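Amine oxidase (Emericella nidulans, PDB 3PGB) is a copper amine oxidase that probably oxidises primary amines, using a copper ion and a built-in topaquinone cofactor. Local coordinates at residues W82-E88 and V156-W162; S462-T468 and N735-Y741. One frame throughout, in Å; residues are numbered along the deposited sequence.

Going from the N terminus, helix 73-84 and the loop after it supply one side of contact 1. The chain then passes through strands 102-110, 131-138 and 145-152 before V156-W162 comes back and closes a loop of 67 residues. Contact 2 opens much later, with S462-T468, and closes after 266 intervening residues that hold strands but no helix. The two loops follow one another and neither nest nor cross. Contact 1 ties a helix end to a small antiparallel sheet at the surface. Contact 2 joins strands 464-479 and 736-742 next to the second subunit. The centres of the two contacts are about 68 Å apart, on opposite sides of the chain's centre.

Contact 1 of 2, residues W82-E88 and V156-W162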
loop_
_atom_site.group_PDB
_atom_site.type_symbol
_atom_site.label_atom_id
_atom_site.label_comp_id
_atom_site.label_asym_id
_atom_site.label_seq_id
_atom_site.Cartn_x
_atom_site.Cartn_y
_atom_site.Cartn_z
ATOM N N TRP A 82 29.016 15.538 -36.878
ATOM C CA TRP A 82 28.997 17.004 -36.949
ATOM C C TRP A 82 29.840 17.638 -35.852
ATOM O O TRP A 82 30.623 18.554 -36.116
ATOM C CB TRP A 82 27.563 17.500 -36.817
ATOM C CG TRP A 82 27.368 18.953 -37.087
ATOM C CD1 TRP A 82 27.156 19.535 -38.299
ATOM C CD2 TRP A 82 27.315 20.006 -36.119
ATOM N NE1 TRP A 82 26.996 20.892 -38.153
ATOM C CE2 TRP A 82 27.088 21.208 -36.824
ATOM C CE3 TRP A 82 27.455 20.054 -34.726
ATOM C CZ2 TRP A 82 26.991 22.446 -36.183
ATOM C CZ3 TRP A 82 27.361 21.282 -34.088
ATOM C CH2 TRP A 82 27.131 22.465 -34.820
ATOM N N LEU A 83 29.671 17.147 -34.624
ATOM C CA LEU A 83 30.387 17.686 -33.468
ATOM C C LEU A 83 31.901 17.548 -33.628
ATOM O O LEU A 83 32.645 18.454 -33.265
ATOM C CB LEU A 83 29.926 17.012 -32.165
ATOM C CG LEU A 83 28.582 17.466 -31.591
ATOM C CD1 LEU A 83 28.118 16.553 -30.455
ATOM C CD2 LEU A 83 28.662 18.903 -31.110
ATOM N N PHE A 84 32.353 16.422 -34.170
ATOM C CA PHE A 84 33.790 16.199 -34.346
ATOM C C PHE A 84 34.363 17.059 -35.463
ATOM O O PHE A 84 35.558 17.354 -35.463
ATOM C CB PHE A 84 34.103 14.716 -34.589
ATOM C CG PHE A 84 33.973 13.866 -33.354
ATOM C CD1 PHE A 84 34.865 14.017 -32.302
ATOM C CD2 PHE A 84 32.956 12.937 -33.234
ATOM C CE1 PHE A 84 34.749 13.254 -31.163
ATOM C CE2 PHE A 84 32.834 12.169 -32.095
ATOM C CZ PHE A 84 33.735 12.327 -31.058
ATOM N N GLY A 85 33.508 17.464 -36.401
ATOM C CA GLY A 85 33.894 18.377 -37.470
ATOM C C GLY A 85 33.792 19.847 -37.084
ATOM O O GLY A 85 33.902 20.720 -37.937
ATOM N N ARG A 86 33.563 20.125 -35.805
ATOM C CA ARG A 86 33.598 21.488 -35.295
ATOM C C ARG A 86 34.919 21.681 -34.558
ATOM O O ARG A 86 35.063 21.214 -33.429
ATOM C CB ARG A 86 32.396 21.773 -34.374
ATOM C CG ARG A 86 31.071 22.052 -35.099
ATOM C CD ARG A 86 31.286 23.052 -36.217
ATOM N NE ARG A 86 30.069 23.678 -36.729
ATOM C CZ ARG A 86 29.694 24.940 -36.514
ATOM N NH1 ARG A 86 30.412 25.760 -35.752
ATOM N NH2 ARG A 86 28.570 25.386 -37.063
ATOM N N PRO A 87 35.899 22.351 -35.203
ATOM C CA PRO A 87 37.217 22.504 -34.565
ATOM C C PRO A 87 37.216 23.375 -33.306
ATOM O O PRO A 87 38.030 23.145 -32.417
ATOM C CB PRO A 87 38.090 23.121 -35.672
ATOM C CG PRO A 87 37.147 23.687 -36.650
ATOM C CD PRO A 87 35.898 22.865 -36.585
ATOM N N GLU A 88 36.315 24.351 -33.224
ATOM C CA GLU A 88 36.194 25.160 -32.008
ATOM C C GLU A 88 35.916 24.319 -30.758
ATOM O O GLU A 88 36.352 24.672 -29.665
ATOM C CB GLU A 88 35.122 26.251 -32.155
ATOM C CG GLU A 88 33.659 25.788 -32.174
ATOM C CD GLU A 88 33.164 25.387 -33.556
ATOM O OE1 GLU A 88 33.999 25.208 -34.476
ATOM O OE2 GLU A 88 31.927 25.252 -33.718
ATOM N N VAL A 156 20.607 17.147 -39.619
ATOM C CA VAL A 156 21.872 17.862 -39.751
ATOM C C VAL A 156 22.035 18.346 -41.186
ATOM O O VAL A 156 21.844 17.578 -42.132
ATOM C CB VAL A 156 23.094 16.995 -39.370
ATOM C CG1 VAL A 156 24.391 17.756 -39.638
ATOM C CG2 VAL A 156 23.016 16.569 -37.905
ATOM N N SER A 157 22.377 19.624 -41.329
ATOM C CA SER A 157 22.517 20.264 -42.631
ATOM C C SER A 157 23.517 21.415 -42.522
ATOM O O SER A 157 24.165 21.583 -41.483
ATOM C CB SER A 157 21.157 20.787 -43.106
ATOM O OG SER A 157 20.755 21.935 -42.372
ATOM N N ASN A 158 23.639 22.204 -43.587
ATOM C CA ASN A 158 24.428 23.432 -43.537
ATOM C C ASN A 158 23.824 24.455 -42.569
ATOM O O ASN A 158 24.544 25.282 -42.016
ATOM C CB ASN A 158 24.562 24.043 -44.935
ATOM C CG ASN A 158 25.492 23.240 -45.842
ATOM O OD1 ASN A 158 26.340 22.471 -45.371
ATOM N ND2 ASN A 158 25.341 23.425 -47.154
ATOM N N ALA A 159 22.508 24.391 -42.367
ATOM C CA ALA A 159 21.811 25.303 -41.460
ATOM C C ALA A 159 22.069 24.992 -39.978
ATOM O O ALA A 159 21.831 25.842 -39.117
ATOM C CB ALA A 159 20.308 25.279 -41.742
ATOM N N THR A 160 22.554 23.786 -39.686
ATOM C CA THR A 160 22.752 23.347 -38.306
ATOM C C THR A 160 23.846 24.140 -37.577
ATOM O O THR A 160 24.940 24.362 -38.108
ATOM C CB THR A 160 23.065 21.831 -38.240
ATOM O OG1 THR A 160 21.884 21.090 -38.564
ATOM C CG2 THR A 160 23.544 21.423 -36.849
ATOM N N THR A 161 23.526 24.554 -36.353
ATOM C CA THR A 161 24.439 25.312 -35.501
ATOM C C THR A 161 24.514 24.675 -34.112
ATOM O O THR A 161 23.781 23.732 -33.820
ATOM C CB THR A 161 23.948 26.760 -35.331
ATOM O OG1 THR A 161 22.715 26.767 -34.605
ATOM C CG2 THR A 161 23.726 27.422 -36.681
ATOM N N TRP A 162 25.413 25.187 -33.271
ATOM C CA TRP A 162 25.392 24.896 -31.835
ATOM C C TRP A 162 25.423 26.182 -31.030
ATOM O O TRP A 162 25.838 27.220 -31.530
ATOM C CB TRP A 162 26.536 23.968 -31.418
ATOM C CG TRP A 162 27.895 24.596 -31.268
ATOM C CD1 TRP A 162 28.875 24.650 -32.212
ATOM C CD2 TRP A 162 28.443 25.194 -30.087
ATOM N NE1 TRP A 162 29.991 25.270 -31.705
ATOM C CE2 TRP A 162 29.755 25.608 -30.400
ATOM C CE3 TRP A 162 27.952 25.430 -28.799
ATOM C CZ2 TRP A 162 30.580 26.253 -29.472
ATOM C CZ3 TRP A 162 28.769 26.071 -27.878
ATOM C CH2 TRP A 162 30.070 26.474 -28.220
#
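The indole of W82 lies between T160 and R86. On one face sits the T160 methyl, with CG2 3.9 Å from the centroid of the W82 five-membered ring, a CH-pi contact. On the opposite face R86 NE lies 3.3 Å above the W82 ring plane, toward the rim. L83 CD2 fills part of the edge in plane. The W162 indole is met at its own edge by W82 CH2 and by E88 CG. The two tryptophan side chains cross at about a right angle, and W82 CH2 touches W162 CB at 3.8 Å. V156 CG1 approaches W82 CD1 to 3.6 Å.

W82 CG is anti to the backbone N (chi1 -171°), and this sends the ring from the helix toward the returning chain. Here the last turn of helix 73-84 packs against the antiparallel sheet that includes strands 145-152 and 161-164, an alpha+beta arrangement consistent with the N-terminal domains of copper amine oxidases. V151 also touches W82 and T160. The loop leading into strand 161-164 contains an ST turn, in which S157 OG accepts from A159 N. T160 OG1 is taken up by S157 N and P153 O, while the methyl faces the indole; the T160 carbonyl O also comes within 3.4 Å of W82 CZ2.

W162 NE1 donates to E88 OE2 at 2.8 Å, with the acceptor in the ring plane and its anti lone pair in use. The same oxygen takes R86 NH1 on its syn side at 2.6 Å, in a salt bridge. Two donors therefore hold E88 OE2. The carboxylate is nearly coplanar with the W162 ring, 17° apart. W162 CD1 lies over a face of the R86 guanidinium, 4.0 Å from NH1, but the planes are 71° apart and do not stack.

Contact 2 of 2, residues S462-T468 and N735-Y741; sequences SEFVSVT and NMVRVDY
R738 reaches across the strand pair and lays its guanidinium flat on the ring of F464. The centres of the two groups are 3.8 Å apart and the planes differ by 6°, a stacked cation-pi contact. Both side chains rise on the face that also carries S466, T468, M736 and D740. The R738 chain leaves with CG anti to the backbone N (chi1 -177°) and runs extended to NE. F464 CG sits between its backbone N and carbonyl carbon (chi1 67°), which brings the ring under the arginine head.

D740 fixes the rotation of that head. R738 NE meets D740 OD2 at 2.8 Å and R738 NH2 meets D740 OD1 at 3.0 Å, a side-on grip in the guanidinium plane. R738 NH2 also bonds to the backbone O of E247 of the second subunit.

The backbones form an antiparallel ladder in the strand-rich enzyme domain. V465-V739 and V467-V737 are hydrogen-bonded pairs, with V465 N to V739 O at 2.8 Å. Past the F464-D740 pair, Y741 N donates to E463 O at 2.9 Å. The Y741 ring reaches across to the end of the other strand, one face toward E463 CA, while V465 CG2 is 4.0 Å from Y741 CE2. Y741 OH is hydrogen-bonded to T461 O, and Y773 of the second subunit meets the ring edge-to-face.

The D740 carboxylate lies near the like-charged E247 side chain of that subunit. One guanidinium thus serves the salt bridge, the ring stack and the bond to the second subunit, and its positive charge probably offsets the two carboxylates.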
loop_
_atom_site.group_PDB
_atom_site.type_symbol
_atom_site.label_atom_id
_atom_site.label_comp_id
_atom_site.label_asym_id
_atom_site.label_seq_id
_atom_site.Cartn_x
_atom_site.Cartn_y
_atom_site.Cartn_z
ATOM N N SER A 462 -29.182 -11.159 0.526
ATOM C CA SER A 462 -29.774 -12.479 0.773
ATOM C C SER A 462 -30.338 -13.122 -0.503
ATOM O O SER A 462 -30.689 -14.300 -0.491
ATOM C CB SER A 462 -30.894 -12.368 1.810
ATOM O OG SER A 462 -31.967 -11.595 1.291
ATOM N N GLU A 463 -30.421 -12.349 -1.589
ATOM C CA GLU A 463 -31.061 -12.785 -2.839
ATOM C C GLU A 463 -30.140 -12.788 -4.067
ATOM O O GLU A 463 -30.403 -13.513 -5.026
ATOM C CB GLU A 463 -32.265 -11.894 -3.121
ATOM C CG GLU A 463 -33.280 -11.858 -1.986
ATOM C CD GLU A 463 -34.497 -11.002 -2.304
ATOM O OE1 GLU A 463 -34.465 -10.243 -3.307
ATOM O OE2 GLU A 463 -35.490 -11.087 -1.540
ATOM N N PHE A 464 -29.078 -11.981 -4.054
ATOM C CA PHE A 464 -28.119 -11.971 -5.157
ATOM C C PHE A 464 -26.741 -11.475 -4.752
ATOM O O PHE A 464 -26.574 -10.807 -3.736
ATOM C CB PHE A 464 -28.642 -11.127 -6.323
ATOM C CG PHE A 464 -28.752 -9.658 -6.013
ATOM C CD1 PHE A 464 -27.802 -8.759 -6.492
ATOM C CD2 PHE A 464 -29.807 -9.173 -5.246
ATOM C CE1 PHE A 464 -27.899 -7.401 -6.208
ATOM C CE2 PHE A 464 -29.913 -7.821 -4.957
ATOM C CZ PHE A 464 -28.957 -6.933 -5.442
ATOM N N VAL A 465 -25.753 -11.810 -5.571
ATOM C CA VAL A 465 -24.394 -11.324 -5.376
ATOM C C VAL A 465 -23.855 -10.820 -6.704
ATOM O O VAL A 465 -24.163 -11.374 -7.756
ATOM C CB VAL A 465 -23.484 -12.431 -4.825
ATOM C CG1 VAL A 465 -22.045 -11.938 -4.690
ATOM C CG2 VAL A 465 -24.014 -12.918 -3.485
ATOM N N SER A 466 -23.067 -9.755 -6.660
ATOM C CA SER A 466 -22.429 -9.247 -7.863
ATOM C C SER A 466 -20.985 -8.880 -7.573
ATOM O O SER A 466 -20.659 -8.467 -6.455
ATOM C CB SER A 466 -23.191 -8.039 -8.408
ATOM O OG SER A 466 -22.981 -6.905 -7.597
ATOM N N VAL A 467 -20.129 -9.048 -8.582
ATOM C CA VAL A 467 -18.703 -8.739 -8.464
ATOM C C VAL A 467 -18.109 -8.271 -9.796
ATOM O O VAL A 467 -18.521 -8.741 -10.860
ATOM C CB VAL A 467 -17.897 -9.960 -7.980
ATOM C CG1 VAL A 467 -16.444 -9.570 -7.726
ATOM C CG2 VAL A 467 -18.515 -10.552 -6.726
ATOM N N THR A 468 -17.163 -7.335 -9.721
ATOM C CA THR A 468 -16.409 -6.860 -10.881
ATOM C C THR A 468 -14.936 -7.198 -10.676
ATOM O O THR A 468 -14.391 -6.973 -9.592
ATOM C CB THR A 468 -16.527 -5.331 -11.054
ATOM O OG1 THR A 468 -17.902 -4.960 -11.196
ATOM C CG2 THR A 468 -15.761 -4.866 -12.276
ATOM N N ASN A 735 -16.417 -7.557 -17.773
ATOM C CA ASN A 735 -15.820 -8.587 -16.920
ATOM C C ASN A 735 -16.298 -8.503 -15.465
ATOM O O ASN A 735 -15.513 -8.385 -14.526
ATOM C CB ASN A 735 -14.300 -8.541 -17.044
ATOM C CG ASN A 735 -13.843 -8.815 -18.464
ATOM O OD1 ASN A 735 -13.549 -7.891 -19.219
ATOM N ND2 ASN A 735 -13.834 -10.085 -18.849
ATOM N N MET A 736 -17.616 -8.581 -15.322
ATOM C CA MET A 736 -18.297 -8.570 -14.043
ATOM C C MET A 736 -19.385 -9.633 -14.112
ATOM O O MET A 736 -19.654 -10.180 -15.181
ATOM C CB MET A 736 -18.923 -7.203 -13.796
ATOM C CG MET A 736 -19.856 -6.736 -14.914
ATOM S SD MET A 736 -20.831 -5.293 -14.474
ATOM C CE MET A 736 -21.718 -5.927 -13.044
ATOM N N VAL A 737 -20.019 -9.914 -12.982
ATOM C CA VAL A 737 -21.033 -10.961 -12.929
ATOM C C VAL A 737 -22.082 -10.669 -11.858
ATOM O O VAL A 737 -21.803 -9.960 -10.893
ATOM C CB VAL A 737 -20.376 -12.333 -12.657
ATOM C CG1 VAL A 737 -19.892 -12.423 -11.222
ATOM C CG2 VAL A 737 -21.337 -13.442 -12.961
ATOM N N ARG A 738 -23.286 -11.205 -12.046
ATOM C CA ARG A 738 -24.341 -11.119 -11.036
ATOM C C ARG A 738 -25.077 -12.453 -10.917
ATOM O O ARG A 738 -25.761 -12.870 -11.853
ATOM C CB ARG A 738 -25.340 -10.015 -11.379
ATOM C CG ARG A 738 -26.438 -9.809 -10.324
ATOM C CD ARG A 738 -27.646 -9.103 -10.923
ATOM N NE ARG A 738 -28.871 -9.354 -10.161
ATOM C CZ ARG A 738 -29.533 -8.449 -9.440
ATOM N NH1 ARG A 738 -29.121 -7.190 -9.358
ATOM N NH2 ARG A 738 -30.637 -8.807 -8.793
ATOM N N VAL A 739 -24.932 -13.109 -9.765
ATOM C CA VAL A 739 -25.647 -14.350 -9.477
ATOM C C VAL A 739 -26.866 -14.068 -8.611
ATOM O O VAL A 739 -26.730 -13.546 -7.507
ATOM C CB VAL A 739 -24.763 -15.356 -8.725
ATOM C CG1 VAL A 739 -25.480 -16.703 -8.632
ATOM C CG2 VAL A 739 -23.403 -15.501 -9.402
ATOM N N ASP A 740 -28.051 -14.397 -9.124
ATOM C CA ASP A 740 -29.275 -14.391 -8.324
ATOM C C ASP A 740 -29.469 -15.800 -7.776
ATOM O O ASP A 740 -29.172 -16.768 -8.463
ATOM C CB ASP A 740 -30.483 -13.965 -9.164
ATOM C CG ASP A 740 -30.518 -12.470 -9.420
ATOM O OD1 ASP A 740 -31.261 -11.753 -8.720
ATOM O OD2 ASP A 740 -29.793 -11.998 -10.313
ATOM N N TYR A 741 -29.947 -15.925 -6.542
ATOM C CA TYR A 741 -30.045 -17.248 -5.914
ATOM C C TYR A 741 -31.193 -17.372 -4.921
ATOM O O TYR A 741 -31.586 -16.395 -4.285
ATOM C CB TYR A 741 -28.726 -17.614 -5.231
ATOM C CG TYR A 741 -28.424 -16.812 -3.989
ATOM C CD1 TYR A 741 -28.761 -17.297 -2.731
ATOM C CD2 TYR A 741 -27.802 -15.570 -4.068
ATOM C CE1 TYR A 741 -28.496 -16.570 -1.583
ATOM C CE2 TYR A 741 -27.526 -14.834 -2.920
ATOM C CZ TYR A 741 -27.878 -15.345 -1.681
ATOM O OH TYR A 741 -27.612 -14.640 -0.532
#